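Putative Fe-S biosynthesis protein (Lactobacillus acidophilus, PDB 2QGO) probably takes part in the biosynthesis of iron-sulphur clusters, although its exact role in that pathway is not established. Local coordinates at residues Lys7-Ala12 and Val89-Ala94; Arg19-Lys24 and Ile52-Lys57; Asp23-Leu28 and Lys73-Asp78. All blocks are in the same frame, centred on the assembly; numbering follows the deposited sequence.

All three contacts belong to one mixed beta-sheet and the helix and loop packed on it. Contact 1 joins the N-terminal strand and helix start to strand 88-93; the other two are nested in the chain between its segments. Contacts 2 and 3, with centres about 8 Å apart, share Asp23 and Lys24, and strand 25-30 runs between strands 50-55 and 73-76, with Ile27 N 2.7 Å from Ile53 O in a probable hydrogen bond. Contact 1 lies farther off, its centre about 16 Å from each of the others, yet its apolar side chains reach both: Met90 CE packs 3.9 Å from Ile52 CG1, and Phe8 CZ 4.1 Å from Ile74 CD1.

Contact 1: Lys7-Ala12 and Val89-Ala94; sequences KFTDNA and VMDYNA
Val89 starts the pairing, bridged in parallel to Lys7 on strand 6-8, an outermost strand of the sheet within this chain. Its CG1, anti to the backbone N (chi1 171°), rests 3.8 Å from Thr9 CG2. At Met90 the backbone works both ways. Its N donates to Lys7 O over 2.8 Å, nearly along the carbonyl axis, and its O receives Thr9 N at 3.1 Å, equally well aligned. The side chain runs beside Phe8, with Met90 CB 3.7 Å from Phe8 CD2, then bends at both later torsions and carries its end away from strand 6-8 into the core. Ala12 CB sits close above the same carbonyl, so the first turn of helix 10-18 is seated directly on the strand. Asp91 follows with its CG anti to the backbone N, which brings OD1 within 2.6 Å of Thr9 OG1; the hydroxyl donates to the anti lone pair. That OD1 also takes a weak bond from Tyr92 N. Thr9 is the N-cap of helix 10-18, its OG1 accepting Ala12 N at 3.3 Å. Tyr92 closes the row: its CB lies 3.8 Å from Ala12 CA, and its ring goes on to stack with Tyr15. The Thr9 hydroxyl thus relays between helix N-H and carboxylate, and the nearby helix start would be expected to stabilise Asp91 as the anion.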
loop_
_atom_site.group_PDB
_atom_site.type_symbol
_atom_site.label_atom_id
_atom_site.label_comp_id
_atom_site.label_asym_id
_atom_site.label_seq_id
_atom_site.Cartn_x
_atom_site.Cartn_y
_atom_site.Cartn_z
ATOM N N LYS A 7 1.786 11.159 1.884
ATOM C CA LYS A 7 3.172 11.543 2.119
ATOM C C LYS A 7 3.820 10.445 2.954
ATOM O O LYS A 7 3.172 9.865 3.833
ATOM C CB LYS A 7 3.254 12.890 2.861
ATOM C CG LYS A 7 4.682 13.414 2.988
ATOM C CD LYS A 7 4.725 14.898 3.336
ATOM C CE LYS A 7 6.127 15.486 3.089
ATOM N NZ LYS A 7 6.183 16.957 3.384
ATOM N N PHE A 8 5.085 10.145 2.660
ATOM C CA PHE A 8 5.826 9.125 3.399
ATOM C C PHE A 8 6.896 9.828 4.228
ATOM O O PHE A 8 7.695 10.593 3.686
ATOM C CB PHE A 8 6.527 8.141 2.456
ATOM C CG PHE A 8 5.605 7.419 1.511
ATOM C CD1 PHE A 8 5.160 8.034 0.345
ATOM C CD2 PHE A 8 5.195 6.114 1.777
ATOM C CE1 PHE A 8 4.317 7.358 -0.550
ATOM C CE2 PHE A 8 4.350 5.426 0.887
ATOM C CZ PHE A 8 3.916 6.054 -0.275
ATOM N N THR A 9 6.919 9.572 5.532
ATOM C CA THR A 9 7.922 10.190 6.392
ATOM C C THR A 9 9.310 9.660 6.018
ATOM O O THR A 9 9.431 8.700 5.251
ATOM C CB THR A 9 7.662 9.877 7.887
ATOM O OG1 THR A 9 7.865 8.477 8.132
ATOM C CG2 THR A 9 6.241 10.258 8.268
ATOM N N ASP A 10 10.354 10.280 6.558
ATOM C CA ASP A 10 11.708 9.836 6.262
ATOM C C ASP A 10 11.923 8.378 6.649
ATOM O O ASP A 10 12.557 7.620 5.917
ATOM C CB ASP A 10 12.744 10.716 6.977
ATOM C CG ASP A 10 12.836 12.113 6.382
ATOM O OD1 ASP A 10 12.703 12.248 5.140
ATOM O OD2 ASP A 10 13.055 13.078 7.150
ATOM N N ASN A 11 11.399 7.987 7.804
ATOM C CA ASN A 11 11.551 6.617 8.277
ATOM C C ASN A 11 10.792 5.619 7.405
ATOM O O ASN A 11 11.243 4.488 7.220
ATOM C CB ASN A 11 11.106 6.517 9.740
ATOM C CG ASN A 11 12.015 7.304 10.678
ATOM O OD1 ASN A 11 12.968 7.952 10.238
ATOM N ND2 ASN A 11 11.725 7.254 11.972
ATOM N N ALA A 12 9.644 6.031 6.865
ATOM C CA ALA A 12 8.874 5.151 5.993
ATOM C C ALA A 12 9.647 4.975 4.684
ATOM O O ALA A 12 9.778 3.863 4.171
ATOM C CB ALA A 12 7.495 5.741 5.716
ATOM N N VAL A 89 -0.660 9.907 5.546
ATOM C CA VAL A 89 0.739 9.870 5.893
ATOM C C VAL A 89 1.093 8.428 6.233
ATOM O O VAL A 89 0.379 7.766 6.989
ATOM C CB VAL A 89 1.035 10.757 7.125
ATOM C CG1 VAL A 89 2.463 10.518 7.607
ATOM C CG2 VAL A 89 0.832 12.230 6.776
ATOM N N MET A 90 2.176 7.932 5.644
ATOM C CA MET A 90 2.643 6.583 5.943
ATOM C C MET A 90 3.920 6.775 6.762
ATOM O O MET A 90 4.834 7.480 6.354
ATOM C CB MET A 90 2.944 5.795 4.659
ATOM C CG MET A 90 3.268 4.304 4.895
ATOM S SD MET A 90 1.828 3.286 5.380
ATOM C CE MET A 90 1.043 3.005 3.733
ATOM N N ASP A 91 3.968 6.159 7.932
ATOM C CA ASP A 91 5.131 6.275 8.801
ATOM C C ASP A 91 5.648 4.890 9.170
ATOM O O ASP A 91 4.999 3.882 8.888
ATOM C CB ASP A 91 4.747 7.059 10.058
ATOM C CG ASP A 91 5.931 7.355 10.948
ATOM O OD1 ASP A 91 7.057 7.507 10.427
ATOM O OD2 ASP A 91 5.733 7.455 12.179
ATOM N N TYR A 92 6.823 4.847 9.785
ATOM C CA TYR A 92 7.427 3.591 10.198
ATOM C C TYR A 92 8.106 3.783 11.551
ATOM O O TYR A 92 8.941 4.664 11.705
ATOM C CB TYR A 92 8.473 3.121 9.175
ATOM C CG TYR A 92 9.009 1.736 9.481
ATOM C CD1 TYR A 92 8.262 0.603 9.179
ATOM C CD2 TYR A 92 10.221 1.563 10.153
ATOM C CE1 TYR A 92 8.700 -0.679 9.543
ATOM C CE2 TYR A 92 10.670 0.279 10.525
ATOM C CZ TYR A 92 9.902 -0.833 10.216
ATOM O OH TYR A 92 10.317 -2.098 10.581
ATOM N N ASN A 93 7.736 2.966 12.530
ATOM C CA ASN A 93 8.332 3.037 13.868
ATOM C C ASN A 93 7.822 1.859 14.688
ATOM O O ASN A 93 6.762 1.310 14.396
ATOM C CB ASN A 93 8.003 4.382 14.555
ATOM C CG ASN A 93 6.517 4.598 14.768
ATOM O OD1 ASN A 93 5.952 4.200 15.794
ATOM N ND2 ASN A 93 5.870 5.234 13.793
ATOM N N ALA A 94 8.576 1.452 15.703
ATOM C CA ALA A 94 8.160 0.305 16.505
ATOM C C ALA A 94 8.118 -0.938 15.602
ATOM O O ALA A 94 7.338 -1.866 15.837
ATOM C CB ALA A 94 6.782 0.561 17.102
#

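Contact 2: Arg19-Lys24 and Ile52-Lys57; sequences REILDK and IIWLDK
Ile21 and Trp54 make the tight half of this contact. The CG2 methyl of Ile21 stands over the five-membered ring of Trp54, 3.6 Å from the ring centroid and only 7° off its normal, a CH-pi contact in which the two side chains cross at about a right angle. Both residues take the crowded first torsion, between backbone N and carbonyl carbon, at Ile21 CG1 and Trp54 CG; Ile112 of strand 104-114 touches both. The loop carrying Ile21 leaves helix 10-18 through a Schellman motif at Glu20, then makes a type I turn, closed by Lys24 N bonding to Ile21 O, that leads into strand 25-30 alongside strand 50-55. Beyond the turn the packing loosens toward the surface. Lys24 bends at chi2 (-72°) and runs alongside the six-membered ring, its CE 3.9 Å from Trp54 CZ3 in an oblique approach. Its NZ ends 2.6 Å from Asp56 OD1, a salt bridge on the syn lone pair of that oxygen. An alanine here would remove the ammonium and the methylenes beside the indole, and would probably loosen the hold of the turn on the end of strand 50-55. The carboxylate of Asp23 is a like charge to that of Asp56, its OD2 6.2 Å from Asp56 OD1, and the ammonium of Lys24 would be expected to ease the repulsion between them.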
loop_
_atom_site.group_PDB
_atom_site.type_symbol
_atom_site.label_atom_id
_atom_site.label_comp_id
_atom_site.label_asym_id
_atom_site.label_seq_id
_atom_site.Cartn_x
_atom_site.Cartn_y
_atom_site.Cartn_z
ATOM N N ARG A 19 13.707 -2.414 1.940
ATOM C CA ARG A 19 12.937 -3.528 1.409
ATOM C C ARG A 19 12.967 -3.556 -0.122
ATOM O O ARG A 19 12.341 -4.406 -0.758
ATOM C CB ARG A 19 11.501 -3.451 1.939
ATOM C CG ARG A 19 11.390 -3.818 3.433
ATOM C CD ARG A 19 11.404 -5.338 3.624
ATOM N NE ARG A 19 10.051 -5.887 3.597
ATOM C CZ ARG A 19 9.748 -7.179 3.516
ATOM N NH1 ARG A 19 10.699 -8.104 3.442
ATOM N NH2 ARG A 19 8.478 -7.551 3.516
ATOM N N GLU A 20 13.701 -2.615 -0.703
ATOM C CA GLU A 20 13.862 -2.516 -2.154
ATOM C C GLU A 20 12.564 -2.397 -2.941
ATOM O O GLU A 20 12.471 -2.933 -4.043
ATOM C CB GLU A 20 14.621 -3.738 -2.686
ATOM C CG GLU A 20 15.977 -4.010 -2.039
ATOM C CD GLU A 20 16.983 -2.906 -2.280
ATOM O OE1 GLU A 20 16.787 -2.099 -3.220
ATOM O OE2 GLU A 20 17.983 -2.851 -1.534
ATOM N N ILE A 21 11.568 -1.699 -2.409
ATOM C CA ILE A 21 10.304 -1.583 -3.125
ATOM C C ILE A 21 9.811 -0.152 -3.357
ATOM O O ILE A 21 8.727 0.043 -3.892
ATOM C CB ILE A 21 9.191 -2.348 -2.385
ATOM C CG1 ILE A 21 9.028 -1.765 -0.979
ATOM C CG2 ILE A 21 9.515 -3.841 -2.344
ATOM C CD1 ILE A 21 7.689 -2.067 -0.350
ATOM N N LEU A 22 10.603 0.842 -2.954
ATOM C CA LEU A 22 10.206 2.241 -3.104
ATOM C C LEU A 22 10.050 2.671 -4.565
ATOM O O LEU A 22 9.293 3.586 -4.884
ATOM C CB LEU A 22 11.227 3.147 -2.407
ATOM C CG LEU A 22 10.929 4.654 -2.395
ATOM C CD1 LEU A 22 9.619 4.935 -1.669
ATOM C CD2 LEU A 22 12.076 5.380 -1.724
ATOM N N ASP A 23 10.772 1.989 -5.441
ATOM C CA ASP A 23 10.773 2.268 -6.871
ATOM C C ASP A 23 9.752 1.420 -7.625
ATOM O O ASP A 23 9.635 1.515 -8.842
ATOM C CB ASP A 23 12.165 1.961 -7.426
ATOM C CG ASP A 23 12.517 0.475 -7.320
ATOM O OD1 ASP A 23 12.510 -0.083 -6.184
ATOM O OD2 ASP A 23 12.785 -0.143 -8.379
ATOM N N LYS A 24 9.020 0.586 -6.899
ATOM C CA LYS A 24 8.048 -0.303 -7.507
ATOM C C LYS A 24 6.653 0.291 -7.655
ATOM O O LYS A 24 6.370 1.396 -7.190
ATOM C CB LYS A 24 7.929 -1.574 -6.667
ATOM C CG LYS A 24 9.226 -2.339 -6.464
ATOM C CD LYS A 24 9.669 -3.035 -7.730
ATOM C CE LYS A 24 10.829 -3.966 -7.457
ATOM N NZ LYS A 24 11.295 -4.589 -8.724
ATOM N N ILE A 52 0.277 -2.808 1.790
ATOM C CA ILE A 52 0.936 -2.268 0.607
ATOM C C ILE A 52 1.343 -3.448 -0.251
ATOM O O ILE A 52 2.090 -4.317 0.187
ATOM C CB ILE A 52 2.214 -1.475 0.964
ATOM C CG1 ILE A 52 1.837 -0.092 1.494
ATOM C CG2 ILE A 52 3.119 -1.353 -0.270
ATOM C CD1 ILE A 52 1.105 0.767 0.466
ATOM N N ILE A 53 0.849 -3.475 -1.476
ATOM C CA ILE A 53 1.184 -4.550 -2.390
ATOM C C ILE A 53 2.110 -3.970 -3.440
ATOM O O ILE A 53 1.809 -2.928 -4.011
ATOM C CB ILE A 53 -0.086 -5.091 -3.087
ATOM C CG1 ILE A 53 -1.115 -5.502 -2.034
ATOM C CG2 ILE A 53 0.265 -6.249 -4.000
ATOM C CD1 ILE A 53 -0.576 -6.444 -0.973
ATOM N N TRP A 54 3.243 -4.617 -3.689
ATOM C CA TRP A 54 4.136 -4.104 -4.718
ATOM C C TRP A 54 4.165 -4.994 -5.961
ATOM O O TRP A 54 4.055 -6.217 -5.873
ATOM C CB TRP A 54 5.558 -3.890 -4.174
ATOM C CG TRP A 54 6.307 -5.122 -3.802
ATOM C CD1 TRP A 54 6.382 -5.694 -2.567
ATOM C CD2 TRP A 54 7.148 -5.909 -4.661
ATOM N NE1 TRP A 54 7.222 -6.783 -2.597
ATOM C CE2 TRP A 54 7.705 -6.939 -3.869
ATOM C CE3 TRP A 54 7.483 -5.842 -6.021
ATOM C CZ2 TRP A 54 8.585 -7.894 -4.392
ATOM C CZ3 TRP A 54 8.360 -6.798 -6.547
ATOM C CH2 TRP A 54 8.898 -7.810 -5.730
ATOM N N LEU A 55 4.292 -4.356 -7.120
ATOM C CA LEU A 55 4.335 -5.056 -8.402
ATOM C C LEU A 55 5.395 -4.414 -9.287
ATOM O O LEU A 55 5.980 -3.391 -8.925
ATOM C CB LEU A 55 2.979 -4.959 -9.113
ATOM C CG LEU A 55 1.710 -5.535 -8.480
ATOM C CD1 LEU A 55 0.524 -5.159 -9.364
ATOM C CD2 LEU A 55 1.808 -7.055 -8.348
ATOM N N ASP A 56 5.648 -5.010 -10.448
ATOM C CA ASP A 56 6.632 -4.433 -11.360
ATOM C C ASP A 56 5.998 -3.679 -12.519
ATOM O O ASP A 56 6.667 -2.934 -13.228
ATOM C CB ASP A 56 7.591 -5.509 -11.852
ATOM C CG ASP A 56 8.661 -5.814 -10.827
ATOM O OD1 ASP A 56 9.471 -4.906 -10.547
ATOM O OD2 ASP A 56 8.685 -6.937 -10.283
ATOM N N LYS A 57 4.691 -3.867 -12.680
ATOM C CA LYS A 57 3.913 -3.195 -13.710
ATOM C C LYS A 57 2.556 -2.878 -13.100
ATOM O O LYS A 57 2.157 -3.478 -12.098
ATOM C CB LYS A 57 3.748 -4.082 -14.948
ATOM C CG LYS A 57 5.034 -4.245 -15.755
ATOM C CD LYS A 57 4.801 -4.977 -17.083
ATOM C CE LYS A 57 4.416 -4.021 -18.221
ATOM N NZ LYS A 57 3.182 -3.220 -17.941
#

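Contact 3: Asp23-Leu28 and Lys73-Asp78; sequences DKILIL and KIYTSD
Strands 25-28 and 73-76 are parallel neighbours in the mixed sheet, their N-to-C directions 33° apart, with strand 50-55 flanking the first and strand 64-65 the second. Leu26 and Ile74 share a buried, apolar face, where Trp54 of strand 50-55 also touches Leu26. There the two side chains start level, Leu26 CB 4.2 Å from Ile74 CB, and then part. Ile74 sends CG1 anti to its backbone N (chi1 177°), so that CD1 reaches along the sheet to within 4.0 Å of Leu28 CB. On the face with Ile25 and Tyr75 the chains cross instead. Ile25 meets two partners by two branches: CD1 lies 3.8 Å from Lys73 CD, obliquely across the extended lysine chain, while CG2 comes to 4.1 Å from Tyr75 CD2. The phenol ring is turned so that its edge, at CD2, faces Leu26 O near the ring plane. That carbonyl is already gripped by Tyr75 N at 2.6 Å, so backbone and ring of one residue gather round a single oxygen. Two further backbone bonds join the strands: Leu26 N points almost straight at Lys73 O (176° at the hydrogen, 2.7 Å), and Leu28 N reaches Tyr75 O at 2.9 Å. Before the first of these rungs, a water bridges Lys24 O and Lys73 N. At the far end a side chain replaces the backbone as donor: Thr76 OG1, anti to its own backbone N, gives its proton to Leu28 O at 2.9 Å, nearly along the C=O axis.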
loop_
_atom_site.group_PDB
_atom_site.type_symbol
_atom_site.label_atom_id
_atom_site.label_comp_id
_atom_site.label_asym_id
_atom_site.label_seq_id
_atom_site.Cartn_x
_atom_site.Cartn_y
_atom_site.Cartn_z
ATOM N N ASP A 23 10.772 1.989 -5.441
ATOM C CA ASP A 23 10.773 2.268 -6.871
ATOM C C ASP A 23 9.752 1.420 -7.625
ATOM O O ASP A 23 9.635 1.515 -8.842
ATOM C CB ASP A 23 12.165 1.961 -7.426
ATOM C CG ASP A 23 12.517 0.475 -7.320
ATOM O OD1 ASP A 23 12.510 -0.083 -6.184
ATOM O OD2 ASP A 23 12.785 -0.143 -8.379
ATOM N N LYS A 24 9.020 0.586 -6.899
ATOM C CA LYS A 24 8.048 -0.303 -7.507
ATOM C C LYS A 24 6.653 0.291 -7.655
ATOM O O LYS A 24 6.370 1.396 -7.190
ATOM C CB LYS A 24 7.929 -1.574 -6.667
ATOM C CG LYS A 24 9.226 -2.339 -6.464
ATOM C CD LYS A 24 9.669 -3.035 -7.730
ATOM C CE LYS A 24 10.829 -3.966 -7.457
ATOM N NZ LYS A 24 11.295 -4.589 -8.724
ATOM N N ILE A 25 5.781 -0.469 -8.314
ATOM C CA ILE A 25 4.401 -0.057 -8.458
ATOM C C ILE A 25 3.795 -0.448 -7.115
ATOM O O ILE A 25 3.821 -1.620 -6.734
ATOM C CB ILE A 25 3.689 -0.838 -9.583
ATOM C CG1 ILE A 25 4.374 -0.557 -10.926
ATOM C CG2 ILE A 25 2.207 -0.477 -9.612
ATOM C CD1 ILE A 25 4.451 0.926 -11.295
ATOM N N LEU A 26 3.277 0.524 -6.381
ATOM C CA LEU A 26 2.687 0.226 -5.079
ATOM C C LEU A 26 1.174 0.343 -5.115
ATOM O O LEU A 26 0.625 1.255 -5.729
ATOM C CB LEU A 26 3.245 1.161 -4.004
ATOM C CG LEU A 26 4.758 1.112 -3.816
ATOM C CD1 LEU A 26 5.157 2.107 -2.740
ATOM C CD2 LEU A 26 5.196 -0.311 -3.435
ATOM N N ILE A 27 0.514 -0.598 -4.456
ATOM C CA ILE A 27 -0.937 -0.628 -4.391
ATOM C C ILE A 27 -1.374 -0.636 -2.935
ATOM O O ILE A 27 -1.085 -1.577 -2.201
ATOM C CB ILE A 27 -1.488 -1.897 -5.080
ATOM C CG1 ILE A 27 -1.083 -1.902 -6.553
ATOM C CG2 ILE A 27 -2.999 -1.975 -4.906
ATOM C CD1 ILE A 27 -1.371 -3.218 -7.265
ATOM N N LEU A 28 -2.059 0.424 -2.522
ATOM C CA LEU A 28 -2.553 0.529 -1.154
ATOM C C LEU A 28 -4.010 0.090 -1.165
ATOM O O LEU A 28 -4.823 0.636 -1.901
ATOM C CB LEU A 28 -2.442 1.974 -0.656
ATOM C CG LEU A 28 -3.061 2.332 0.704
ATOM C CD1 LEU A 28 -2.408 1.501 1.816
ATOM C CD2 LEU A 28 -2.869 3.838 0.971
ATOM N N LYS A 73 5.103 5.638 -7.263
ATOM C CA LYS A 73 4.038 5.171 -8.139
ATOM C C LYS A 73 3.094 4.322 -7.291
ATOM O O LYS A 73 3.215 3.100 -7.250
ATOM C CB LYS A 73 4.629 4.347 -9.281
ATOM C CG LYS A 73 5.616 5.138 -10.126
ATOM C CD LYS A 73 6.301 4.264 -11.156
ATOM C CE LYS A 73 7.188 5.095 -12.054
ATOM N NZ LYS A 73 7.903 4.245 -13.050
ATOM N N ILE A 74 2.174 4.992 -6.600
ATOM C CA ILE A 74 1.222 4.318 -5.724
ATOM C C ILE A 74 -0.207 4.438 -6.231
ATOM O O ILE A 74 -0.657 5.516 -6.605
ATOM C CB ILE A 74 1.334 4.860 -4.263
ATOM C CG1 ILE A 74 0.278 4.199 -3.369
ATOM C CG2 ILE A 74 1.207 6.386 -4.246
ATOM C CD1 ILE A 74 0.504 4.431 -1.884
ATOM N N TYR A 75 -0.916 3.315 -6.226
ATOM C CA TYR A 75 -2.289 3.240 -6.723
ATOM C C TYR A 75 -3.274 2.614 -5.741
ATOM O O TYR A 75 -2.894 2.115 -4.686
ATOM C CB TYR A 75 -2.322 2.395 -7.996
ATOM C CG TYR A 75 -1.521 2.953 -9.145
ATOM C CD1 TYR A 75 -2.156 3.560 -10.223
ATOM C CD2 TYR A 75 -0.127 2.867 -9.164
ATOM C CE1 TYR A 75 -1.429 4.069 -11.299
ATOM C CE2 TYR A 75 0.619 3.383 -10.243
ATOM C CZ TYR A 75 -0.047 3.982 -11.308
ATOM O OH TYR A 75 0.649 4.496 -12.386
ATOM N N THR A 76 -4.546 2.642 -6.130
ATOM C CA THR A 76 -5.626 2.043 -5.359
ATOM C C THR A 76 -6.814 1.845 -6.303
ATOM O O THR A 76 -6.701 2.089 -7.503
ATOM C CB THR A 76 -6.041 2.927 -4.166
ATOM O OG1 THR A 76 -6.826 2.150 -3.254
ATOM C CG2 THR A 76 -6.856 4.124 -4.631
ATOM N N SER A 77 -7.941 1.384 -5.773
ATOM C CA SER A 77 -9.123 1.164 -6.601
ATOM C C SER A 77 -10.288 2.025 -6.134
ATOM O O SER A 77 -10.236 2.643 -5.066
ATOM C CB SER A 77 -9.530 -0.318 -6.587
ATOM O OG SER A 77 -9.948 -0.751 -5.303
ATOM N N ASP A 78 -11.342 2.078 -6.936
ATOM C CA ASP A 78 -12.494 2.883 -6.566
ATOM C C ASP A 78 -13.105 2.353 -5.279
ATOM O O ASP A 78 -13.579 3.113 -4.436
ATOM C CB ASP A 78 -13.503 2.915 -7.722
ATOM C CG ASP A 78 -13.063 3.861 -8.839
ATOM O OD1 ASP A 78 -12.704 5.017 -8.511
ATOM O OD2 ASP A 78 -13.065 3.466 -10.035
HETATM O O HOH W 1 7.353 3.928 -6.889
#